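PDB 4FZQ: uncharacterized protein conserved in bacteria from Streptococcus suis, which is a surface antigen that mediates host cell attachment, represented here by its G5 domain. Local coordinates for the interface of chains A and B. Sequence-based numbering; all coordinates share one arbitrary frame. Chains: chain A/B, Uncharacterized protein conserved in bacteria.

The interface of chains A and B. Residues chain A 51, 56; chain B 51, 56.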
loop_
_atom_site.group_PDB
_atom_site.type_symbol
_atom_site.label_atom_id
_atom_site.label_comp_id
_atom_site.label_asym_id
_atom_site.label_seq_id
_atom_site.Cartn_x
_atom_site.Cartn_y
_atom_site.Cartn_z
ATOM N N VAL A 51 5.844 5.617 4.869
ATOM C CA VAL A 51 7.127 6.312 4.964
ATOM C C VAL A 51 7.766 6.020 6.315
ATOM O O VAL A 51 7.169 6.273 7.364
ATOM C CB VAL A 51 6.974 7.831 4.809
ATOM C CG1 VAL A 51 8.318 8.510 5.002
ATOM C CG2 VAL A 51 6.433 8.150 3.431
ATOM N N MET A 56 1.478 7.463 6.187
ATOM C CA MET A 56 1.368 8.915 6.227
ATOM C C MET A 56 0.144 9.438 5.509
ATOM O O MET A 56 -0.141 10.629 5.558
ATOM C CB MET A 56 2.612 9.564 5.611
ATOM C CG MET A 56 3.909 9.265 6.347
ATOM S SD MET A 56 3.757 9.500 8.128
ATOM C CE MET A 56 3.652 11.289 8.211
ATOM N N VAL B 51 1.154 15.334 0.439
ATOM C CA VAL B 51 0.110 15.249 1.444
ATOM C C VAL B 51 -0.068 16.645 2.025
ATOM O O VAL B 51 0.897 17.259 2.495
ATOM C CB VAL B 51 0.502 14.296 2.575
ATOM C CG1 VAL B 51 -0.514 14.381 3.702
ATOM C CG2 VAL B 51 0.594 12.887 2.046
ATOM N N MET B 56 6.199 14.735 1.109
ATOM C CA MET B 56 6.467 13.937 2.304
ATOM C C MET B 56 7.557 12.895 2.095
ATOM O O MET B 56 8.154 12.403 3.058
ATOM C CB MET B 56 5.188 13.226 2.749
ATOM C CG MET B 56 4.042 14.162 3.136
ATOM S SD MET B 56 4.307 15.026 4.706
ATOM C CE MET B 56 4.049 13.657 5.846
#
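A:Met56 and B:Met56 meet methyl to methyl across a two-fold symmetric interface between two copies of the G5 domain, an elongated module built of β-strands. Both methionines are engineered in place of valine and lie near the start of strand 54-66, close to where strand 41-51 ends at Val51. From CB of A:Met56 the chain sets off with CG anti to its own carbonyl carbon (chi1 -63°), beside the backbone N. CB is 4.4 Å from CE of B:Met56, a loose approach. CG of A:Met56 has CB of A:Val51 in its own chain at 3.7 Å, so the valine backs the methionine stem from the neighbouring strand, and it sits about as far from CE of B:Met56 as CB does. The bend at chi2 (-48°) carries SD past the partner without a close approach to chain B. The bend at chi3 (-71°) then turns the terminal methyl CE of A:Met56 toward chain B, where it meets CE of B:Met56 at 3.4 Å. B:Met56 is bent in the same sense, its CG lying 3.6 Å from CB of B:Val51, and the two side chains cross at about a right angle. The valines border the methyl contact more distantly: CG1 of B:Val51 faces the backbone O of A:Met56 at 4.2 Å, and CG1 of A:Val51 lies 4.4 Å from the backbone O of B:Met56. Each methionine loses roughly 50 Å² of surface to the other chain, and each valine far less. Because both methionines are engineered, their methyl contact belongs to the crystallised variant, and the structure alone does not show that the pairing forms on the bacterial surface.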